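Local coordinates for protein shikimate dehydrogenase (NADP(+)) (Thermus thermophilus, PDB 2D5C) that catalyses the reversible NADPH-linked reduction of 3-dehydroshikimate to shikimate, a step of chorismate and aromatic amino acid biosynthesis, at residues V203-L215 with L223-Q235. Sequence-based numbering, arbitrary orientation.
With SKM ((3R,4S,5R)-3,4,5-trihydroxycyclohex-1-ene-1-carboxylic acid), chain E; SO4 (sulfate ion), chain D; SO4 (sulfate ion), chain C.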
loop_
_atom_site.group_PDB
_atom_site.type_symbol
_atom_site.label_atom_id
_atom_site.label_comp_id
_atom_site.label_asym_id
_atom_site.label_seq_id
_atom_site.Cartn_x
_atom_site.Cartn_y
_atom_site.Cartn_z
ATOM N N VAL A 203 -8.666 -13.600 -28.054
ATOM C CA VAL A 203 -9.160 -12.917 -26.866
ATOM C C VAL A 203 -9.327 -11.446 -27.204
ATOM O O VAL A 203 -8.475 -10.872 -27.884
ATOM C CB VAL A 203 -8.160 -13.046 -25.693
ATOM C CG1 VAL A 203 -8.712 -12.350 -24.459
ATOM C CG2 VAL A 203 -7.885 -14.535 -25.410
ATOM N N ASP A 204 -10.439 -10.852 -26.777
ATOM C CA ASP A 204 -10.681 -9.433 -27.057
ATOM C C ASP A 204 -10.809 -8.689 -25.730
ATOM O O ASP A 204 -11.573 -9.100 -24.860
ATOM C CB ASP A 204 -11.972 -9.254 -27.889
ATOM C CG ASP A 204 -12.047 -7.893 -28.592
ATOM O OD1 ASP A 204 -11.353 -6.955 -28.148
ATOM O OD2 ASP A 204 -12.812 -7.741 -29.583
ATOM N N LEU A 205 -10.039 -7.613 -25.565
ATOM C CA LEU A 205 -10.102 -6.815 -24.350
ATOM C C LEU A 205 -11.326 -5.893 -24.389
ATOM O O LEU A 205 -11.798 -5.449 -23.344
ATOM C CB LEU A 205 -8.828 -5.969 -24.181
ATOM C CG LEU A 205 -7.488 -6.708 -24.191
ATOM C CD1 LEU A 205 -6.388 -5.805 -23.626
ATOM C CD2 LEU A 205 -7.601 -7.965 -23.373
ATOM N N VAL A 206 -11.811 -5.596 -25.595
ATOM C CA VAL A 206 -12.999 -4.758 -25.761
ATOM C C VAL A 206 -14.188 -5.614 -25.341
ATOM O O VAL A 206 -14.337 -6.752 -25.816
ATOM C CB VAL A 206 -13.214 -4.334 -27.238
ATOM C CG1 VAL A 206 -14.606 -3.689 -27.411
ATOM C CG2 VAL A 206 -12.128 -3.357 -27.669
ATOM N N TYR A 207 -15.019 -5.084 -24.445
ATOM C CA TYR A 207 -16.198 -5.818 -23.989
ATOM C C TYR A 207 -17.500 -5.026 -24.178
ATOM O O TYR A 207 -18.525 -5.347 -23.582
ATOM C CB TYR A 207 -16.031 -6.271 -22.532
ATOM C CG TYR A 207 -15.718 -5.163 -21.556
ATOM C CD1 TYR A 207 -16.705 -4.272 -21.142
ATOM C CD2 TYR A 207 -14.424 -4.989 -21.068
ATOM C CE1 TYR A 207 -16.411 -3.229 -20.265
ATOM C CE2 TYR A 207 -14.119 -3.955 -20.195
ATOM C CZ TYR A 207 -15.113 -3.079 -19.798
ATOM O OH TYR A 207 -14.806 -2.055 -18.937
ATOM N N ARG A 208 -17.438 -3.992 -25.012
ATOM C CA ARG A 208 -18.606 -3.180 -25.366
ATOM C C ARG A 208 -18.576 -2.964 -26.870
ATOM O O ARG A 208 -17.845 -2.106 -27.369
ATOM C CB ARG A 208 -18.579 -1.814 -24.666
ATOM C CG ARG A 208 -19.081 -1.820 -23.232
ATOM C CD ARG A 208 -19.264 -0.390 -22.723
ATOM N NE ARG A 208 -19.865 -0.339 -21.392
ATOM C CZ ARG A 208 -21.118 -0.696 -21.117
ATOM N NH1 ARG A 208 -21.915 -1.129 -22.086
ATOM N NH2 ARG A 208 -21.572 -0.624 -19.872
ATOM N N PRO A 209 -19.364 -3.744 -27.627
ATOM C CA PRO A 209 -20.279 -4.816 -27.223
ATOM C C PRO A 209 -19.521 -6.027 -26.668
ATOM O O PRO A 209 -18.320 -6.161 -26.903
ATOM C CB PRO A 209 -20.992 -5.143 -28.524
ATOM C CG PRO A 209 -19.907 -4.946 -29.539
ATOM C CD PRO A 209 -19.289 -3.645 -29.095
ATOM N N LEU A 210 -20.213 -6.905 -25.943
ATOM C CA LEU A 210 -19.556 -8.091 -25.385
ATOM C C LEU A 210 -19.033 -8.983 -26.511
ATOM O O LEU A 210 -17.864 -9.379 -26.517
ATOM C CB LEU A 210 -20.521 -8.887 -24.498
ATOM C CG LEU A 210 -19.955 -10.145 -23.830
ATOM C CD1 LEU A 210 -18.804 -9.762 -22.886
ATOM C CD2 LEU A 210 -21.059 -10.868 -23.050
ATOM N N TRP A 211 -19.906 -9.315 -27.458
ATOM C CA TRP A 211 -19.505 -10.132 -28.591
ATOM C C TRP A 211 -19.221 -9.238 -29.777
ATOM O O TRP A 211 -20.084 -8.973 -30.607
ATOM C CB TRP A 211 -20.583 -11.167 -28.912
ATOM C CG TRP A 211 -20.600 -12.221 -27.862
ATOM C CD1 TRP A 211 -21.450 -12.310 -26.797
ATOM C CD2 TRP A 211 -19.629 -13.266 -27.688
ATOM N NE1 TRP A 211 -21.063 -13.339 -25.969
ATOM C CE2 TRP A 211 -19.950 -13.942 -26.494
ATOM C CE3 TRP A 211 -18.518 -13.689 -28.428
ATOM C CZ2 TRP A 211 -19.199 -15.027 -26.019
ATOM C CZ3 TRP A 211 -17.768 -14.769 -27.955
ATOM C CH2 TRP A 211 -18.116 -15.423 -26.761
ATOM N N THR A 212 -17.988 -8.750 -29.805
ATOM C CA THR A 212 -17.483 -7.857 -30.829
ATOM C C THR A 212 -17.409 -8.532 -32.185
ATOM O O THR A 212 -17.500 -9.756 -32.287
ATOM C CB THR A 212 -16.071 -7.386 -30.448
ATOM O OG1 THR A 212 -15.225 -8.530 -30.306
ATOM C CG2 THR A 212 -16.101 -6.641 -29.111
ATOM N N ARG A 213 -17.238 -7.733 -33.231
ATOM C CA ARG A 213 -17.119 -8.288 -34.563
ATOM C C ARG A 213 -15.903 -9.225 -34.584
ATOM O O ARG A 213 -15.987 -10.340 -35.082
ATOM C CB ARG A 213 -16.961 -7.185 -35.608
ATOM C CG ARG A 213 -16.931 -7.747 -37.011
ATOM C CD ARG A 213 -16.919 -6.693 -38.115
ATOM N NE ARG A 213 -16.740 -7.373 -39.395
ATOM C CZ ARG A 213 -16.166 -6.850 -40.470
ATOM N NH1 ARG A 213 -15.705 -5.603 -40.455
ATOM N NH2 ARG A 213 -16.014 -7.600 -41.551
ATOM N N PHE A 214 -14.781 -8.767 -34.022
ATOM C CA PHE A 214 -13.546 -9.563 -33.944
ATOM C C PHE A 214 -13.794 -10.958 -33.331
ATOM O O PHE A 214 -13.344 -11.981 -33.864
ATOM C CB PHE A 214 -12.519 -8.793 -33.092
ATOM C CG PHE A 214 -11.250 -9.556 -32.785
ATOM C CD1 PHE A 214 -10.185 -9.557 -33.679
ATOM C CD2 PHE A 214 -11.098 -10.207 -31.570
ATOM C CE1 PHE A 214 -8.978 -10.192 -33.360
ATOM C CE2 PHE A 214 -9.890 -10.851 -31.237
ATOM C CZ PHE A 214 -8.831 -10.838 -32.135
ATOM N N LEU A 215 -14.489 -11.000 -32.203
ATOM C CA LEU A 215 -14.740 -12.281 -31.549
ATOM C C LEU A 215 -15.692 -13.156 -32.346
ATOM O O LEU A 215 -15.521 -14.369 -32.398
ATOM C CB LEU A 215 -15.298 -12.086 -30.136
ATOM C CG LEU A 215 -14.279 -11.672 -29.063
ATOM C CD1 LEU A 215 -15.010 -11.440 -27.751
ATOM C CD2 LEU A 215 -13.211 -12.756 -28.897
ATOM N N LEU A 223 -11.888 -20.784 -34.093
ATOM C CA LEU A 223 -10.927 -20.483 -33.039
ATOM C C LEU A 223 -11.633 -20.510 -31.694
ATOM O O LEU A 223 -12.823 -20.200 -31.598
ATOM C CB LEU A 223 -10.300 -19.084 -33.227
ATOM C CG LEU A 223 -9.617 -18.767 -34.557
ATOM C CD1 LEU A 223 -8.971 -17.389 -34.437
ATOM C CD2 LEU A 223 -8.578 -19.809 -34.903
ATOM N N LYS A 224 -10.901 -20.879 -30.647
ATOM C CA LYS A 224 -11.460 -20.891 -29.303
ATOM C C LYS A 224 -11.444 -19.412 -28.893
ATOM O O LYS A 224 -10.484 -18.709 -29.202
ATOM C CB LYS A 224 -10.562 -21.714 -28.369
ATOM C CG LYS A 224 -11.178 -21.984 -27.008
ATOM C CD LYS A 224 -10.230 -22.792 -26.126
ATOM C CE LYS A 224 -10.852 -23.091 -24.769
ATOM N NZ LYS A 224 -12.108 -23.879 -24.897
ATOM N N VAL A 225 -12.479 -18.935 -28.211
ATOM C CA VAL A 225 -12.507 -17.515 -27.853
ATOM C C VAL A 225 -12.820 -17.187 -26.404
ATOM O O VAL A 225 -13.396 -17.990 -25.673
ATOM C CB VAL A 225 -13.545 -16.721 -28.717
ATOM C CG1 VAL A 225 -13.203 -16.822 -30.193
ATOM C CG2 VAL A 225 -14.959 -17.230 -28.443
ATOM N N GLN A 226 -12.424 -15.984 -25.998
ATOM C CA GLN A 226 -12.703 -15.493 -24.656
ATOM C C GLN A 226 -13.012 -14.006 -24.742
ATOM O O GLN A 226 -12.307 -13.263 -25.419
ATOM C CB GLN A 226 -11.517 -15.708 -23.715
ATOM C CG GLN A 226 -11.833 -15.272 -22.288
ATOM C CD GLN A 226 -10.697 -15.534 -21.325
ATOM O OE1 GLN A 226 -9.615 -14.954 -21.450
ATOM N NE2 GLN A 226 -10.932 -16.416 -20.359
ATOM N N THR A 227 -14.072 -13.576 -24.066
ATOM C CA THR A 227 -14.457 -12.169 -24.071
ATOM C C THR A 227 -13.528 -11.411 -23.133
ATOM O O THR A 227 -12.645 -12.005 -22.518
ATOM C CB THR A 227 -15.896 -11.957 -23.570
ATOM O OG1 THR A 227 -15.960 -12.297 -22.182
ATOM C CG2 THR A 227 -16.884 -12.827 -24.366
ATOM N N GLY A 228 -13.739 -10.105 -23.027
ATOM C CA GLY A 228 -12.894 -9.287 -22.175
ATOM C C GLY A 228 -13.317 -9.268 -20.720
ATOM O O GLY A 228 -12.624 -8.687 -19.888
ATOM N N LEU A 229 -14.435 -9.910 -20.390
ATOM C CA LEU A 229 -14.893 -9.897 -19.005
ATOM C C LEU A 229 -13.995 -10.647 -18.016
ATOM O O LEU A 229 -13.759 -10.162 -16.904
ATOM C CB LEU A 229 -16.328 -10.428 -18.900
ATOM C CG LEU A 229 -17.453 -9.600 -19.534
ATOM C CD1 LEU A 229 -18.799 -10.166 -19.067
ATOM C CD2 LEU A 229 -17.333 -8.135 -19.138
ATOM N N PRO A 230 -13.497 -11.842 -18.388
ATOM C CA PRO A 230 -12.637 -12.541 -17.432
ATOM C C PRO A 230 -11.416 -11.705 -17.030
ATOM O O PRO A 230 -11.054 -11.671 -15.852
ATOM C CB PRO A 230 -12.269 -13.821 -18.174
ATOM C CG PRO A 230 -13.528 -14.087 -18.977
ATOM C CD PRO A 230 -13.836 -12.718 -19.525
ATOM N N MET A 231 -10.779 -11.036 -17.992
ATOM C CA MET A 231 -9.611 -10.206 -17.671
ATOM C C MET A 231 -10.046 -9.015 -16.819
ATOM O O MET A 231 -9.352 -8.624 -15.878
ATOM C CB MET A 231 -8.940 -9.681 -18.945
ATOM C CG MET A 231 -7.693 -8.836 -18.680
ATOM S SD MET A 231 -6.901 -8.299 -20.219
ATOM C CE MET A 231 -5.745 -7.044 -19.615
ATOM N N LEU A 232 -11.196 -8.432 -17.147
ATOM C CA LEU A 232 -11.686 -7.286 -16.391
ATOM C C LEU A 232 -11.865 -7.670 -14.921
ATOM O O LEU A 232 -11.469 -6.928 -14.013
ATOM C CB LEU A 232 -13.023 -6.800 -16.969
ATOM C CG LEU A 232 -13.653 -5.577 -16.293
ATOM C CD1 LEU A 232 -12.729 -4.386 -16.420
ATOM C CD2 LEU A 232 -15.001 -5.267 -16.945
ATOM N N ALA A 233 -12.449 -8.841 -14.698
ATOM C CA ALA A 233 -12.704 -9.341 -13.345
ATOM C C ALA A 233 -11.433 -9.669 -12.574
ATOM O O ALA A 233 -11.325 -9.367 -11.380
ATOM C CB ALA A 233 -13.586 -10.576 -13.403
ATOM N N TRP A 234 -10.473 -10.299 -13.242
ATOM C CA TRP A 234 -9.228 -10.645 -12.575
ATOM C C TRP A 234 -8.350 -9.434 -12.271
ATOM O O TRP A 234 -7.791 -9.339 -11.172
ATOM C CB TRP A 234 -8.458 -11.676 -13.401
ATOM C CG TRP A 234 -8.791 -13.063 -12.997
ATOM C CD1 TRP A 234 -9.622 -13.932 -13.643
ATOM C CD2 TRP A 234 -8.335 -13.736 -11.824
ATOM N NE1 TRP A 234 -9.709 -15.111 -12.942
ATOM C CE2 TRP A 234 -8.928 -15.019 -11.820
ATOM C CE3 TRP A 234 -7.480 -13.379 -10.770
ATOM C CZ2 TRP A 234 -8.694 -15.948 -10.808
ATOM C CZ3 TRP A 234 -7.247 -14.300 -9.762
ATOM C CH2 TRP A 234 -7.852 -15.575 -9.788
ATOM N N GLN A 235 -8.212 -8.508 -13.218
ATOM C CA GLN A 235 -7.387 -7.346 -12.917
ATOM C C GLN A 235 -8.017 -6.581 -11.754
ATOM O O GLN A 235 -7.310 -5.990 -10.926
ATOM C CB GLN A 235 -7.197 -6.450 -14.154
ATOM C CG GLN A 235 -8.443 -5.727 -14.692
ATOM C CD GLN A 235 -8.861 -4.524 -13.865
ATOM O OE1 GLN A 235 -8.020 -3.742 -13.399
ATOM N NE2 GLN A 235 -10.173 -4.348 -13.699
HETATM O O12 SKM E . -7.219 -1.704 -16.144
HETATM C C8 SKM E . -8.649 -1.607 -16.070
HETATM C C6 SKM E . -9.041 -0.505 -15.048
HETATM O O7 SKM E . -8.500 -0.840 -13.772
HETATM C C5 SKM E . -10.581 -0.369 -14.931
HETATM C C4 SKM E . -11.301 -0.515 -16.273
HETATM C C1 SKM E . -12.749 -0.183 -16.319
HETATM O O2 SKM E . -13.372 0.236 -15.200
HETATM O O3 SKM E . -13.381 -0.282 -17.361
HETATM C C10 SKM E . -10.699 -0.922 -17.395
HETATM C C9 SKM E . -9.230 -1.278 -17.478
HETATM O O11 SKM E . -8.521 -0.162 -18.039
HETATM S S SO4 D . -16.473 -15.961 -21.823
HETATM O O1 SO4 D . -16.981 -14.636 -21.030
HETATM O O2 SO4 D . -16.169 -16.925 -20.785
HETATM O O3 SO4 D . -17.404 -16.376 -22.647
HETATM O O4 SO4 D . -15.244 -15.525 -22.438
HETATM S S SO4 C . -13.186 -7.511 -43.831
HETATM O O1 SO4 C . -13.155 -8.937 -43.056
HETATM O O2 SO4 C . -12.095 -7.578 -44.775
HETATM O O3 SO4 C . -14.350 -7.340 -44.407
HETATM O O4 SO4 C . -12.857 -6.570 -42.797
HETATM O O HOH W 1 -10.996 -6.492 -20.722
HETATM O O HOH W 2 -15.544 -9.191 -25.007
#
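Val203 and Gln226 pair as parallel strand neighbours, their CA atoms 4.9 Å apart, and Asp204 N gives a weak hydrogen bond to Gln226 O (3.3 Å, N-H...O angle 159°). Beyond this bridge the chains stay close: CA of the NADP(+)-binding Gly228 lies 3.0 Å from Asp204 O. Past the strand ends two waters bridge the chains: one donates to Leu205 O and Gly228 O, the other accepts from Gly228 N and donates to Val206 O and Leu210 O. Tyr207 swings over the start of helix 229-244 because its CG sits between backbone N and carbonyl carbon (chi1 55°). Leu232 CD2 then meets one ring face, 3.9 Å from the centroid and 27° off the normal, a CH-pi contact, while Tyr207 OH reaches to 2.8 Å from O3 of the shikimate carboxylate. With an alanine in place of Tyr207, Leu232 CD2 is likely to lose the ring it packs against, and the carboxylate its neighbouring hydroxyl. Thr227 CG2 sits over one face of Trp211, 3.8 Å from the six-membered ring centroid, a CH-pi contact, whereas Val225 CG2 lies in plane at the edge. Leu210 CD1 touches both Thr227 CB (3.7 Å) and Leu229 CG (3.6 Å). The contact closes the beta-alpha-beta unit of strand 201-204, helix 213-220 and edge strand 224-226 in the Rossmann-type domain, with Met231 packing on helix 100-110 and Leu229 on helix 250-260.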